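Local coordinates for KLLA0C04147p (Kluyveromyces lactis, PDB 5H2D), which binds ergosterol in the pocket of its oxysterol-binding (ORD) domain and probably transfers sterols between membranes, at residues F168-F173 with K181-W186. Numbering follows the deposited sequence.
Sequences FVDSKF and KHLGLW. With ERG (ergosterol), chain B.
V169 and H182 sit opposite each other as a non-hydrogen-bonded antiparallel pair, and D170 and K181 beside them form the hydrogen-bonded pair, with D170 N to K181 O at 2.8 Å and K181 N returning to D170 O. This is the beta hairpin of strands 161-173 and 178-190 in the oxysterol-binding domain, and its V169 and H182 face looks into the sterol pocket. A further bond joins L183 N to F168 O at 2.9 Å. After H182 the chain leaves the strand pairing with 168-173 in a loop, and one water accepts the N-H of both F168 and G184, joining two donors that could not bond each other.

On the side of D170 and K181, L183 reaches across to F168. Its CD1 stands 4.1 Å from the centroid of the F168 ring, over the middle of one face, a CH-pi contact, and the same methyl touches D170 CB. With CG anti to the backbone N (chi1 -175°), F168 brings that atom up against L183 CB. The charged end of K181 turns off to a salt bridge with D179.

On the pocket side V169 and H182 run side by side, V169 CG2 lying 3.7 Å from H182 ND1. The imidazole is also held by N208, whose OD1 is hydrogen-bonded to NE2. An alanine at H182 would probably leave N208 OD1 without this mate and open a gap beside V169 CG2 and ergosterol C5 and C6. The sterol's ring system meets the imidazole at its edge: H182 CE1 comes to 3.5 Å from ergosterol C5, with C6 in the imidazole plane at 3.7 Å from the same CE1.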
loop_
_atom_site.group_PDB
_atom_site.type_symbol
_atom_site.label_atom_id
_atom_site.label_comp_id
_atom_site.label_asym_id
_atom_site.label_seq_id
_atom_site.Cartn_x
_atom_site.Cartn_y
_atom_site.Cartn_z
ATOM N N PHE A 168 1.616 -3.539 -9.505
ATOM C CA PHE A 168 2.275 -4.341 -10.527
ATOM C C PHE A 168 3.762 -4.173 -10.230
ATOM O O PHE A 168 4.379 -3.207 -10.684
ATOM C CB PHE A 168 1.875 -3.833 -11.915
ATOM C CG PHE A 168 2.394 -4.660 -13.065
ATOM C CD1 PHE A 168 3.372 -5.625 -12.881
ATOM C CD2 PHE A 168 1.906 -4.443 -14.341
ATOM C CE1 PHE A 168 3.851 -6.361 -13.961
ATOM C CE2 PHE A 168 2.370 -5.182 -15.417
ATOM C CZ PHE A 168 3.347 -6.134 -15.225
ATOM N N VAL A 169 4.311 -5.074 -9.416
ATOM C CA VAL A 169 5.696 -4.978 -8.969
ATOM C C VAL A 169 6.558 -5.823 -9.892
ATOM O O VAL A 169 6.363 -7.043 -9.993
ATOM C CB VAL A 169 5.847 -5.423 -7.508
ATOM C CG1 VAL A 169 7.299 -5.309 -7.072
ATOM C CG2 VAL A 169 4.945 -4.585 -6.590
ATOM N N ASP A 170 7.514 -5.174 -10.558
ATOM C CA ASP A 170 8.451 -5.813 -11.478
ATOM C C ASP A 170 9.816 -5.814 -10.801
ATOM O O ASP A 170 10.371 -4.743 -10.541
ATOM C CB ASP A 170 8.473 -5.037 -12.793
ATOM C CG ASP A 170 8.943 -5.868 -13.966
ATOM O OD1 ASP A 170 8.740 -7.103 -13.961
ATOM O OD2 ASP A 170 9.489 -5.258 -14.904
ATOM N N SER A 171 10.348 -6.997 -10.501
ATOM C CA SER A 171 11.551 -7.116 -9.684
ATOM C C SER A 171 12.660 -7.849 -10.428
ATOM O O SER A 171 12.417 -8.632 -11.354
ATOM C CB SER A 171 11.264 -7.852 -8.368
ATOM O OG SER A 171 10.966 -9.217 -8.610
ATOM N N LYS A 172 13.892 -7.613 -9.977
ATOM C CA LYS A 172 15.056 -8.190 -10.642
ATOM C C LYS A 172 16.262 -8.126 -9.721
ATOM O O LYS A 172 16.617 -7.044 -9.242
ATOM C CB LYS A 172 15.352 -7.442 -11.942
ATOM C CG LYS A 172 16.610 -7.916 -12.655
ATOM C CD LYS A 172 16.455 -9.333 -13.148
ATOM C CE LYS A 172 16.952 -9.456 -14.585
ATOM N NZ LYS A 172 16.201 -8.550 -15.504
ATOM N N PHE A 173 16.902 -9.272 -9.495
ATOM C CA PHE A 173 18.182 -9.320 -8.798
ATOM C C PHE A 173 19.282 -9.376 -9.851
ATOM O O PHE A 173 19.349 -10.339 -10.615
ATOM C CB PHE A 173 18.277 -10.524 -7.862
ATOM C CG PHE A 173 19.628 -10.672 -7.227
ATOM C CD1 PHE A 173 20.128 -9.671 -6.417
ATOM C CD2 PHE A 173 20.409 -11.796 -7.463
ATOM C CE1 PHE A 173 21.391 -9.790 -5.827
ATOM C CE2 PHE A 173 21.663 -11.917 -6.882
ATOM C CZ PHE A 173 22.151 -10.917 -6.070
ATOM N N LYS A 181 10.314 -2.182 -9.212
ATOM C CA LYS A 181 9.622 -1.081 -9.865
ATOM C C LYS A 181 8.122 -1.306 -9.765
ATOM O O LYS A 181 7.648 -2.446 -9.859
ATOM C CB LYS A 181 10.060 -0.939 -11.331
ATOM C CG LYS A 181 11.549 -0.630 -11.462
ATOM C CD LYS A 181 11.941 -0.247 -12.879
ATOM C CE LYS A 181 13.190 0.633 -12.889
ATOM N NZ LYS A 181 14.387 -0.032 -12.299
ATOM N N HIS A 182 7.391 -0.221 -9.553
ATOM C CA HIS A 182 5.944 -0.244 -9.336
ATOM C C HIS A 182 5.296 0.409 -10.547
ATOM O O HIS A 182 5.324 1.635 -10.697
ATOM C CB HIS A 182 5.613 0.467 -8.027
ATOM C CG HIS A 182 6.262 -0.189 -6.852
ATOM N ND1 HIS A 182 5.566 -0.961 -5.950
ATOM C CD2 HIS A 182 7.566 -0.261 -6.482
ATOM C CE1 HIS A 182 6.408 -1.463 -5.061
ATOM N NE2 HIS A 182 7.628 -1.058 -5.366
ATOM N N LEU A 183 4.728 -0.421 -11.418
ATOM C CA LEU A 183 4.341 0.021 -12.750
ATOM C C LEU A 183 2.924 0.579 -12.827
ATOM O O LEU A 183 2.581 1.217 -13.830
ATOM C CB LEU A 183 4.490 -1.142 -13.737
ATOM C CG LEU A 183 5.891 -1.764 -13.814
ATOM C CD1 LEU A 183 5.964 -2.853 -14.882
ATOM C CD2 LEU A 183 6.940 -0.693 -14.066
ATOM N N GLY A 184 2.086 0.351 -11.815
ATOM C CA GLY A 184 0.705 0.767 -11.898
ATOM C C GLY A 184 0.481 2.228 -11.506
ATOM O O GLY A 184 1.240 2.837 -10.757
ATOM N N LEU A 185 -0.614 2.796 -12.014
ATOM C CA LEU A 185 -1.011 4.153 -11.671
ATOM C C LEU A 185 -1.933 4.150 -10.454
ATOM O O LEU A 185 -2.785 3.266 -10.302
ATOM C CB LEU A 185 -1.715 4.813 -12.858
ATOM C CG LEU A 185 -2.001 6.309 -12.806
ATOM C CD1 LEU A 185 -0.706 7.105 -12.680
ATOM C CD2 LEU A 185 -2.775 6.718 -14.057
ATOM N N TRP A 186 -1.751 5.141 -9.591
ATOM C CA TRP A 186 -2.542 5.294 -8.375
ATOM C C TRP A 186 -3.424 6.537 -8.462
ATOM O O TRP A 186 -3.007 7.573 -8.990
ATOM C CB TRP A 186 -1.613 5.349 -7.159
ATOM C CG TRP A 186 -0.944 4.020 -7.051
ATOM C CD1 TRP A 186 0.219 3.641 -7.652
ATOM C CD2 TRP A 186 -1.459 2.856 -6.395
ATOM N NE1 TRP A 186 0.484 2.328 -7.374
ATOM C CE2 TRP A 186 -0.534 1.821 -6.605
ATOM C CE3 TRP A 186 -2.595 2.604 -5.619
ATOM C CZ2 TRP A 186 -0.716 0.545 -6.081
ATOM C CZ3 TRP A 186 -2.776 1.330 -5.102
ATOM C CH2 TRP A 186 -1.835 0.321 -5.325
HETATM C C1 ERG B . 6.612 -0.772 -1.190
HETATM C C2 ERG B . 5.340 0.030 -0.928
HETATM C C3 ERG B . 4.340 -0.352 -1.989
HETATM C C4 ERG B . 4.043 -1.851 -1.924
HETATM C C5 ERG B . 5.236 -2.649 -1.956
HETATM C C6 ERG B . 5.190 -3.900 -2.555
HETATM C C7 ERG B . 6.287 -4.776 -2.573
HETATM C C8 ERG B . 7.494 -4.422 -1.964
HETATM C C9 ERG B . 7.654 -3.071 -1.534
HETATM C C10 ERG B . 6.365 -2.287 -1.176
HETATM C C11 ERG B . 8.797 -2.865 -0.451
HETATM C C12 ERG B . 10.029 -3.740 -0.701
HETATM C C13 ERG B . 9.561 -5.205 -0.821
HETATM C C14 ERG B . 8.680 -5.244 -2.090
HETATM C C15 ERG B . 8.487 -6.733 -2.290
HETATM C C16 ERG B . 9.858 -7.351 -1.892
HETATM C C17 ERG B . 10.660 -6.172 -1.275
HETATM C C18 ERG B . 8.850 -5.716 0.452
HETATM C C19 ERG B . 5.951 -2.728 0.256
HETATM C C20 ERG B . 11.638 -6.724 -0.214
HETATM C C21 ERG B . 12.431 -5.655 0.528
HETATM C C22 ERG B . 12.608 -7.624 -0.970
HETATM C C23 ERG B . 12.618 -9.100 -0.728
HETATM C C24 ERG B . 13.576 -9.986 -1.524
HETATM C C25 ERG B . 14.173 -11.032 -0.572
HETATM C C26 ERG B . 14.957 -10.297 0.522
HETATM C C27 ERG B . 15.148 -11.984 -1.283
HETATM C C28 ERG B . 12.758 -10.637 -2.622
HETATM O O1 ERG B . 3.098 0.422 -1.826
HETATM O O HOH W 1 2.112 -0.570 -9.004
#